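Local coordinates for protein glutathione S-transferase (Acinetobacter baumannii, PDB 4MP4) that probably catalyses the conjugation of glutathione to electrophilic substrates, as a dimeric member of the glutathione S-transferase family, at residues I90-I104 / E157-E169. Residues are numbered along the deposited sequence; the frame is centred on the assembly and turned at random.
Sequences IYPKDIQARARARQI and EFLFGSWSIVDAE
Phe-160 reaches from the loop of 157-169 onto the first turns of the helix that starts at Ile-95, the near half of its side chain resting on Pro-92 and the far half on the helix. CB lies 3.5 Å from Pro-92 CG, and CG and CD2 stay close to the same proline, whose rigid ring offers a compact apolar surface. With CG anti to its own carbonyl carbon (chi1 -58°), the ring is carried to the helix, where CE2 sits 3.6 Å from Ala-101 CB. On the other flank CE1 touches Arg-100 CG at 3.6 Å, a methylene near the ring plane, while the charged end of that arginine turns off to the carbonyl of Ala-70 in the second subunit. At the tip, CZ is 3.6 Å from Ala-101 CA. One face looks onto Ala-97 O and the opposite one onto Leu-159 CB; Ala-97 and Ala-101, with only a methyl each, let the ring come this near the helix backbone.

Farther along, the two methyls of beta-branched Val-166 serve two partners at once: CG2 packs on Ala-101 CB (3.9 Å) and CG1 on Ile-104 CG2 (3.8 Å). The branch of Ile-165 brings CG2 obliquely to the Tyr-91 ring, an off-centre CH-pi contact 4.2 Å from the centroid.

Asp-167 accepts from Leu-159 N through OD1 and from Ser-164 N through OD2; the latter bond recalls the aspartate half of the Ser-x-x-Asp capping box that starts this helix in GSTs. Apolar packing supplies most of the contact, while Ile-165 N donates to Ile-90 O (3.0 Å, 173°), pairing two buried main-chain groups and setting how the loop before helix 95-110 lies on the start of helix 165-178.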
ATOM      1  N   ILE A  90      -5.127 -14.786  -8.407  1.00 25.46           N
ATOM      2  CA  ILE A  90      -3.757 -14.431  -8.767  1.00 24.67           C
ATOM      3  C   ILE A  90      -2.955 -14.160  -7.495  1.00 22.70           C
ATOM      4  O   ILE A  90      -1.912 -13.531  -7.538  1.00 32.98           O
ATOM      5  CB  ILE A  90      -3.698 -13.231  -9.732  1.00 25.58           C
ATOM      6  CG1 ILE A  90      -4.323 -11.994  -9.101  1.00 16.70           C
ATOM      7  CG2 ILE A  90      -4.414 -13.556 -11.049  1.00 26.06           C
ATOM      8  CD1 ILE A  90      -4.391 -10.821 -10.045  1.00 16.05           C
ATOM      9  N   TYR A  91      -3.488 -14.648  -6.374  1.00 22.90           N
ATOM     10  CA  TYR A  91      -2.796 -14.751  -5.094  1.00 20.28           C
ATOM     11  C   TYR A  91      -2.877 -16.214  -4.657  1.00 23.21           C
ATOM     12  O   TYR A  91      -3.767 -16.932  -5.089  1.00 30.77           O
ATOM     13  CB  TYR A  91      -3.463 -13.860  -4.036  1.00 19.97           C
ATOM     14  CG  TYR A  91      -3.266 -12.394  -4.286  1.00 26.96           C
ATOM     15  CD1 TYR A  91      -2.053 -11.775  -3.992  1.00 23.73           C
ATOM     16  CD2 TYR A  91      -4.272 -11.627  -4.845  1.00 39.10           C
ATOM     17  CE1 TYR A  91      -1.858 -10.432  -4.235  1.00 21.16           C
ATOM     18  CE2 TYR A  91      -4.082 -10.274  -5.089  1.00 45.42           C
ATOM     19  CZ  TYR A  91      -2.871  -9.686  -4.776  1.00 30.80           C
ATOM     20  OH  TYR A  91      -2.678  -8.355  -5.020  1.00 30.52           O
ATOM     21  N   PRO A  92      -1.950 -16.657  -3.793  1.00 24.30           N
ATOM     22  CA  PRO A  92      -1.945 -18.065  -3.376  1.00 26.74           C
ATOM     23  C   PRO A  92      -3.267 -18.428  -2.690  1.00 36.79           C
ATOM     24  O   PRO A  92      -3.956 -17.527  -2.190  1.00 30.70           O
ATOM     25  CB  PRO A  92      -0.790 -18.123  -2.368  1.00 20.40           C
ATOM     26  CG  PRO A  92       0.061 -16.921  -2.689  1.00 21.40           C
ATOM     27  CD  PRO A  92      -0.895 -15.874  -3.120  1.00 18.80           C
ATOM     28  N   LYS A  93      -3.632 -19.711  -2.672  1.00 40.89           N
ATOM     29  CA  LYS A  93      -4.911 -20.087  -2.069  1.00 43.44           C
ATOM     30  C   LYS A  93      -4.835 -20.280  -0.546  1.00 38.68           C
ATOM     31  O   LYS A  93      -5.779 -19.963   0.154  1.00 35.06           O
ATOM     32  CB  LYS A  93      -5.587 -21.274  -2.781  1.00 44.37           C
ATOM     33  CG  LYS A  93      -4.882 -22.601  -2.629  1.00 56.74           C
ATOM     34  CD  LYS A  93      -5.601 -23.708  -3.388  1.00 66.61           C
ATOM     35  CE  LYS A  93      -4.674 -24.903  -3.620  1.00 72.77           C
ATOM     36  NZ  LYS A  93      -3.439 -24.523  -4.380  1.00 73.66           N
ATOM     37  N   ASP A  94      -3.719 -20.784  -0.033  1.00 23.77           N
ATOM     38  CA  ASP A  94      -3.551 -20.861   1.415  1.00 29.51           C
ATOM     39  C   ASP A  94      -3.644 -19.461   2.036  1.00 33.84           C
ATOM     40  O   ASP A  94      -3.021 -18.510   1.552  1.00 31.52           O
ATOM     41  CB  ASP A  94      -2.211 -21.521   1.766  1.00 33.50           C
ATOM     42  CG  ASP A  94      -1.866 -21.409   3.247  1.00 48.04           C
ATOM     43  OD1 ASP A  94      -2.777 -21.195   4.071  1.00 52.94           O
ATOM     44  OD2 ASP A  94      -0.673 -21.543   3.594  1.00 58.65           O
ATOM     45  N   ILE A  95      -4.406 -19.346   3.123  1.00 34.10           N
ATOM     46  CA  ILE A  95      -4.646 -18.054   3.756  1.00 26.50           C
ATOM     47  C   ILE A  95      -3.365 -17.380   4.256  1.00 30.53           C
ATOM     48  O   ILE A  95      -3.248 -16.151   4.210  1.00 28.00           O
ATOM     49  CB  ILE A  95      -5.656 -18.154   4.912  1.00 29.19           C
ATOM     50  CG1 ILE A  95      -6.049 -16.749   5.382  1.00 29.20           C
ATOM     51  CG2 ILE A  95      -5.103 -19.012   6.041  1.00 24.85           C
ATOM     52  CD1 ILE A  95      -6.954 -16.729   6.596  1.00 24.16           C
ATOM     53  N   GLN A  96      -2.393 -18.169   4.704  1.00 29.22           N
ATOM     54  CA  GLN A  96      -1.163 -17.562   5.209  1.00 36.02           C
ATOM     55  C   GLN A  96      -0.204 -17.137   4.097  1.00 35.48           C
ATOM     56  O   GLN A  96       0.444 -16.097   4.196  1.00 37.01           O
ATOM     57  CB  GLN A  96      -0.500 -18.424   6.281  1.00 23.19           C
ATOM     58  CG  GLN A  96      -1.194 -18.222   7.613  1.00 46.26           C
ATOM     59  CD  GLN A  96      -0.814 -19.223   8.683  1.00 44.52           C
ATOM     60  OE1 GLN A  96       0.334 -19.668   8.777  1.00 34.26           O
ATOM     61  NE2 GLN A  96      -1.791 -19.577   9.512  1.00 48.78           N
ATOM     62  N   ALA A  97      -0.147 -17.928   3.033  1.00 31.03           N
ATOM     63  CA  ALA A  97       0.637 -17.567   1.865  1.00 28.27           C
ATOM     64  C   ALA A  97       0.066 -16.306   1.209  1.00 26.69           C
ATOM     65  O   ALA A  97       0.821 -15.433   0.794  1.00 25.78           O
ATOM     66  CB  ALA A  97       0.697 -18.736   0.873  1.00 21.31           C
ATOM     67  N   ARG A  98      -1.264 -16.205   1.142  1.00 23.81           N
ATOM     68  CA  ARG A  98      -1.921 -15.002   0.616  1.00 25.04           C
ATOM     69  C   ARG A  98      -1.600 -13.748   1.431  1.00 18.88           C
ATOM     70  O   ARG A  98      -1.368 -12.667   0.873  1.00 24.09           O
ATOM     71  CB  ARG A  98      -3.433 -15.183   0.538  1.00 19.98           C
ATOM     72  CG  ARG A  98      -4.194 -13.930   0.082  1.00 29.69           C
ATOM     73  CD  ARG A  98      -5.682 -14.125   0.291  1.00 31.11           C
ATOM     74  NE  ARG A  98      -5.994 -15.485  -0.096  1.00 39.77           N
ATOM     75  CZ  ARG A  98      -6.614 -16.378   0.660  1.00 33.44           C
ATOM     76  NH1 ARG A  98      -7.068 -16.057   1.864  1.00 25.43           N
ATOM     77  NH2 ARG A  98      -6.798 -17.590   0.174  1.00 35.31           N
ATOM     78  N   ALA A  99      -1.592 -13.896   2.747  1.00 19.37           N
ATOM     79  CA  ALA A  99      -1.220 -12.803   3.631  1.00 28.92           C
ATOM     80  C   ALA A  99       0.234 -12.421   3.365  1.00 24.24           C
ATOM     81  O   ALA A  99       0.552 -11.236   3.193  1.00 26.01           O
ATOM     82  CB  ALA A  99      -1.440 -13.181   5.088  1.00 19.73           C
ATOM     83  N   ARG A 100       1.104 -13.426   3.291  1.00 24.44           N
ATOM     84  CA  ARG A 100       2.515 -13.181   2.983  1.00 23.60           C
ATOM     85  C   ARG A 100       2.633 -12.481   1.618  1.00 23.78           C
ATOM     86  O   ARG A 100       3.382 -11.505   1.469  1.00 16.83           O
ATOM     87  CB  ARG A 100       3.342 -14.479   3.043  1.00 21.55           C
ATOM     88  CG  ARG A 100       4.843 -14.320   2.722  1.00 26.95           C
ATOM     89  CD  ARG A 100       5.695 -13.740   3.891  1.00 18.59           C
ATOM     90  NE  ARG A 100       5.829 -14.669   5.011  1.00 29.34           N
ATOM     91  CZ  ARG A 100       5.344 -14.459   6.235  1.00 32.37           C
ATOM     92  NH1 ARG A 100       5.513 -15.374   7.193  1.00 28.86           N
ATOM     93  NH2 ARG A 100       4.693 -13.336   6.510  1.00 30.00           N
ATOM     94  N   ALA A 101       1.874 -12.953   0.634  1.00 17.51           N
ATOM     95  CA  ALA A 101       1.862 -12.289  -0.667  1.00 24.01           C
ATOM     96  C   ALA A 101       1.442 -10.809  -0.576  1.00 23.13           C
ATOM     97  O   ALA A 101       2.096  -9.942  -1.156  1.00 22.69           O
ATOM     98  CB  ALA A 101       0.996 -13.050  -1.674  1.00 17.09           C
ATOM     99  N   ARG A 102       0.369 -10.520   0.156  1.00 21.53           N
ATOM    100  CA  ARG A 102      -0.045  -9.129   0.366  1.00 16.87           C
ATOM    101  C   ARG A 102       1.027  -8.330   1.086  1.00 15.66           C
ATOM    102  O   ARG A 102       1.199  -7.143   0.838  1.00 29.62           O
ATOM    103  CB  ARG A 102      -1.360  -9.058   1.144  1.00 20.21           C
ATOM    104  CG  ARG A 102      -2.578  -9.474   0.319  1.00 16.68           C
ATOM    105  CD  ARG A 102      -3.867  -9.230   1.080  1.00 24.58           C
ATOM    106  NE  ARG A 102      -5.029  -9.678   0.323  1.00 23.75           N
ATOM    107  CZ  ARG A 102      -5.875 -10.617   0.728  1.00 19.17           C
ATOM    108  NH1 ARG A 102      -5.715 -11.206   1.904  1.00 18.91           N
ATOM    109  NH2 ARG A 102      -6.900 -10.953  -0.035  1.00 19.59           N
ATOM    110  N   GLN A 103       1.766  -8.988   1.971  1.00 17.78           N
ATOM    111  CA  GLN A 103       2.823  -8.307   2.701  1.00 15.91           C
ATOM    112  C   GLN A 103       3.992  -7.881   1.798  1.00 20.01           C
ATOM    113  O   GLN A 103       4.452  -6.729   1.854  1.00 16.24           O
ATOM    114  CB  GLN A 103       3.301  -9.171   3.854  1.00 16.60           C
ATOM    115  CG  GLN A 103       4.654  -8.793   4.414  1.00 16.55           C
ATOM    116  CD  GLN A 103       5.179  -9.882   5.338  1.00 21.23           C
ATOM    117  OE1 GLN A 103       4.409 -10.546   6.013  1.00 31.30           O
ATOM    118  NE2 GLN A 103       6.483 -10.079   5.351  1.00 23.03           N
ATOM    119  N   ILE A 104       4.466  -8.815   0.977  1.00 15.42           N
ATOM    120  CA  ILE A 104       5.537  -8.540   0.024  1.00 18.70           C
ATOM    121  C   ILE A 104       5.128  -7.450  -0.975  1.00 16.77           C
ATOM    122  O   ILE A 104       5.895  -6.514  -1.236  1.00 22.68           O
ATOM    123  CB  ILE A 104       5.998  -9.834  -0.704  1.00 15.26           C
ATOM    124  CG1 ILE A 104       6.444 -10.870   0.324  1.00 18.91           C
ATOM    125  CG2 ILE A 104       7.117  -9.533  -1.669  1.00 14.85           C
ATOM    126  CD1 ILE A 104       7.454 -10.304   1.397  1.00 16.06           C
ATOM    127  N   GLU A 157      10.732 -21.929  -8.274  1.00 37.43           N
ATOM    128  CA  GLU A 157      10.468 -21.305  -9.562  1.00 33.35           C
ATOM    129  C   GLU A 157       9.581 -20.056  -9.364  1.00 30.50           C
ATOM    130  O   GLU A 157       9.760 -19.042 -10.031  1.00 30.30           O
ATOM    131  CB  GLU A 157       9.832 -22.326 -10.508  1.00 32.62           C
ATOM    132  CG  GLU A 157       9.307 -21.754 -11.806  1.00 45.13           C
ATOM    133  CD  GLU A 157       8.653 -22.809 -12.699  1.00 59.94           C
ATOM    134  OE1 GLU A 157       8.695 -24.016 -12.348  1.00 62.71           O
ATOM    135  OE2 GLU A 157       8.096 -22.424 -13.756  1.00 59.69           O
ATOM    136  N   PHE A 158       8.644 -20.137  -8.420  1.00 32.29           N
ATOM    137  CA  PHE A 158       7.793 -19.006  -8.039  1.00 32.34           C
ATOM    138  C   PHE A 158       7.845 -18.794  -6.526  1.00 33.85           C
ATOM    139  O   PHE A 158       8.316 -19.658  -5.805  1.00 34.71           O
ATOM    140  CB  PHE A 158       6.356 -19.259  -8.474  1.00 25.28           C
ATOM    141  CG  PHE A 158       6.208 -19.483  -9.945  1.00 29.98           C
ATOM    142  CD1 PHE A 158       6.181 -18.407 -10.825  1.00 36.61           C
ATOM    143  CD2 PHE A 158       6.111 -20.766 -10.458  1.00 29.44           C
ATOM    144  CE1 PHE A 158       6.043 -18.602 -12.185  1.00 27.44           C
ATOM    145  CE2 PHE A 158       5.974 -20.969 -11.816  1.00 26.61           C
ATOM    146  CZ  PHE A 158       5.940 -19.885 -12.681  1.00 25.98           C
ATOM    147  N   LEU A 159       7.361 -17.646  -6.053  1.00 32.66           N
ATOM    148  CA  LEU A 159       7.454 -17.287  -4.636  1.00 26.20           C
ATOM    149  C   LEU A 159       6.635 -18.187  -3.719  1.00 29.54           C
ATOM    150  O   LEU A 159       7.072 -18.526  -2.621  1.00 35.03           O
ATOM    151  CB  LEU A 159       6.992 -15.843  -4.435  1.00 26.03           C
ATOM    152  CG  LEU A 159       7.977 -14.726  -4.775  1.00 25.55           C
ATOM    153  CD1 LEU A 159       7.243 -13.381  -4.763  1.00 13.24           C
ATOM    154  CD2 LEU A 159       9.148 -14.748  -3.789  1.00 15.62           C
ATOM    155  N   PHE A 160       5.447 -18.568  -4.173  1.00 30.19           N
ATOM    156  CA  PHE A 160       4.466 -19.222  -3.318  1.00 30.21           C
ATOM    157  C   PHE A 160       3.951 -20.538  -3.903  1.00 36.34           C
ATOM    158  O   PHE A 160       2.790 -20.906  -3.710  1.00 39.28           O
ATOM    159  CB  PHE A 160       3.304 -18.259  -3.037  1.00 25.09           C
ATOM    160  CG  PHE A 160       3.740 -16.974  -2.401  1.00 25.95           C
ATOM    161  CD1 PHE A 160       4.264 -16.968  -1.113  1.00 25.83           C
ATOM    162  CD2 PHE A 160       3.664 -15.776  -3.095  1.00 23.62           C
ATOM    163  CE1 PHE A 160       4.697 -15.786  -0.523  1.00 25.66           C
ATOM    164  CE2 PHE A 160       4.084 -14.599  -2.512  1.00 24.81           C
ATOM    165  CZ  PHE A 160       4.604 -14.601  -1.220  1.00 23.71           C
ATOM    166  N   GLY A 161       4.826 -21.250  -4.605  1.00 32.80           N
ATOM    167  CA  GLY A 161       4.467 -22.515  -5.228  1.00 30.83           C
ATOM    168  C   GLY A 161       4.204 -22.308  -6.702  1.00 32.93           C
ATOM    169  O   GLY A 161       5.084 -22.493  -7.550  1.00 36.37           O
ATOM    170  N   SER A 162       2.985 -21.893  -7.008  1.00 31.82           N
ATOM    171  CA  SER A 162       2.641 -21.523  -8.369  1.00 28.79           C
ATOM    172  C   SER A 162       2.675 -20.012  -8.535  1.00 25.38           C
ATOM    173  O   SER A 162       2.756 -19.261  -7.571  1.00 31.76           O
ATOM    174  CB  SER A 162       1.266 -22.081  -8.750  1.00 32.82           C
ATOM    175  OG  SER A 162       0.274 -21.685  -7.828  1.00 31.23           O
ATOM    176  N   TRP A 163       2.615 -19.574  -9.777  1.00 26.21           N
ATOM    177  CA  TRP A 163       2.678 -18.168 -10.092  1.00 22.96           C
ATOM    178  C   TRP A 163       1.633 -17.323  -9.345  1.00 26.44           C
ATOM    179  O   TRP A 163       0.488 -17.729  -9.189  1.00 30.11           O
ATOM    180  CB  TRP A 163       2.517 -17.990 -11.598  1.00 16.23           C
ATOM    181  CG  TRP A 163       2.689 -16.573 -11.996  1.00 27.77           C
ATOM    182  CD1 TRP A 163       3.864 -15.949 -12.320  1.00 18.47           C
ATOM    183  CD2 TRP A 163       1.668 -15.579 -12.088  1.00 23.30           C
ATOM    184  NE1 TRP A 163       3.630 -14.635 -12.619  1.00 22.73           N
ATOM    185  CE2 TRP A 163       2.290 -14.373 -12.478  1.00 24.18           C
ATOM    186  CE3 TRP A 163       0.286 -15.585 -11.869  1.00 18.81           C
ATOM    187  CZ2 TRP A 163       1.587 -13.187 -12.665  1.00 23.52           C
ATOM    188  CZ3 TRP A 163      -0.421 -14.402 -12.057  1.00 22.50           C
ATOM    189  CH2 TRP A 163       0.234 -13.220 -12.452  1.00 28.83           C
ATOM    190  N   SER A 164       2.042 -16.151  -8.872  1.00 28.26           N
ATOM    191  CA  SER A 164       1.101 -15.136  -8.405  1.00 20.20           C
ATOM    192  C   SER A 164       1.540 -13.770  -8.900  1.00 17.59           C
ATOM    193  O   SER A 164       2.690 -13.591  -9.317  1.00 19.07           O
ATOM    194  CB  SER A 164       1.003 -15.124  -6.883  1.00 20.45           C
ATOM    195  OG  SER A 164       2.278 -15.017  -6.301  1.00 18.90           O
ATOM    196  N   ILE A 165       0.634 -12.799  -8.847  1.00 12.99           N
ATOM    197  CA  ILE A 165       0.930 -11.458  -9.365  1.00  9.93           C
ATOM    198  C   ILE A 165       2.197 -10.870  -8.695  1.00 18.03           C
ATOM    199  O   ILE A 165       2.856  -9.980  -9.250  1.00 18.22           O
ATOM    200  CB  ILE A 165      -0.300 -10.520  -9.196  1.00 13.43           C
ATOM    201  CG1 ILE A 165      -0.162  -9.231 -10.013  1.00 16.14           C
ATOM    202  CG2 ILE A 165      -0.550 -10.220  -7.743  1.00  9.45           C
ATOM    203  CD1 ILE A 165      -0.074  -9.459 -11.505  1.00  9.22           C
ATOM    204  N   VAL A 166       2.556 -11.396  -7.524  1.00 10.08           N
ATOM    205  CA  VAL A 166       3.687 -10.868  -6.781  1.00 18.88           C
ATOM    206  C   VAL A 166       4.999 -11.302  -7.445  1.00 18.76           C
ATOM    207  O   VAL A 166       6.039 -10.636  -7.291  1.00 12.08           O
ATOM    208  CB  VAL A 166       3.641 -11.255  -5.268  1.00 10.53           C
ATOM    209  CG1 VAL A 166       4.757 -10.562  -4.509  1.00 10.71           C
ATOM    210  CG2 VAL A 166       2.321 -10.863  -4.654  1.00 10.26           C
ATOM    211  N   ASP A 167       4.958 -12.403  -8.202  1.00 13.33           N
ATOM    212  CA  ASP A 167       6.146 -12.782  -8.971  1.00 17.08           C
ATOM    213  C   ASP A 167       6.465 -11.681  -9.980  1.00 20.07           C
ATOM    214  O   ASP A 167       7.634 -11.281 -10.148  1.00 15.58           O
ATOM    215  CB  ASP A 167       6.000 -14.138  -9.674  1.00 14.70           C
ATOM    216  CG  ASP A 167       5.960 -15.315  -8.689  1.00 24.09           C
ATOM    217  OD1 ASP A 167       7.013 -15.609  -8.043  1.00 16.09           O
ATOM    218  OD2 ASP A 167       4.871 -15.951  -8.577  1.00 20.85           O
ATOM    219  N   ALA A 168       5.418 -11.160 -10.614  1.00 11.74           N
ATOM    220  CA  ALA A 168       5.597 -10.137 -11.633  1.00 10.86           C
ATOM    221  C   ALA A 168       6.093  -8.828 -10.993  1.00 14.68           C
ATOM    222  O   ALA A 168       6.898  -8.096 -11.589  1.00 18.91           O
ATOM    223  CB  ALA A 168       4.305  -9.927 -12.427  1.00  9.06           C
ATOM    224  N   GLU A 169       5.638  -8.561  -9.771  1.00 11.77           N
ATOM    225  CA  GLU A 169       5.998  -7.328  -9.069  1.00 10.98           C
ATOM    226  C   GLU A 169       7.449  -7.375  -8.583  1.00 14.13           C
ATOM    227  O   GLU A 169       8.166  -6.375  -8.648  1.00 14.66           O
ATOM    228  CB  GLU A 169       5.054  -7.064  -7.890  1.00  7.95           C
ATOM    229  CG  GLU A 169       3.589  -6.880  -8.262  1.00 29.26           C
ATOM    230  CD  GLU A 169       2.646  -6.980  -7.045  1.00 28.22           C
ATOM    231  OE1 GLU A 169       3.101  -7.435  -5.981  1.00 22.67           O
ATOM    232  OE2 GLU A 169       1.458  -6.611  -7.149  1.00 20.47           O
TER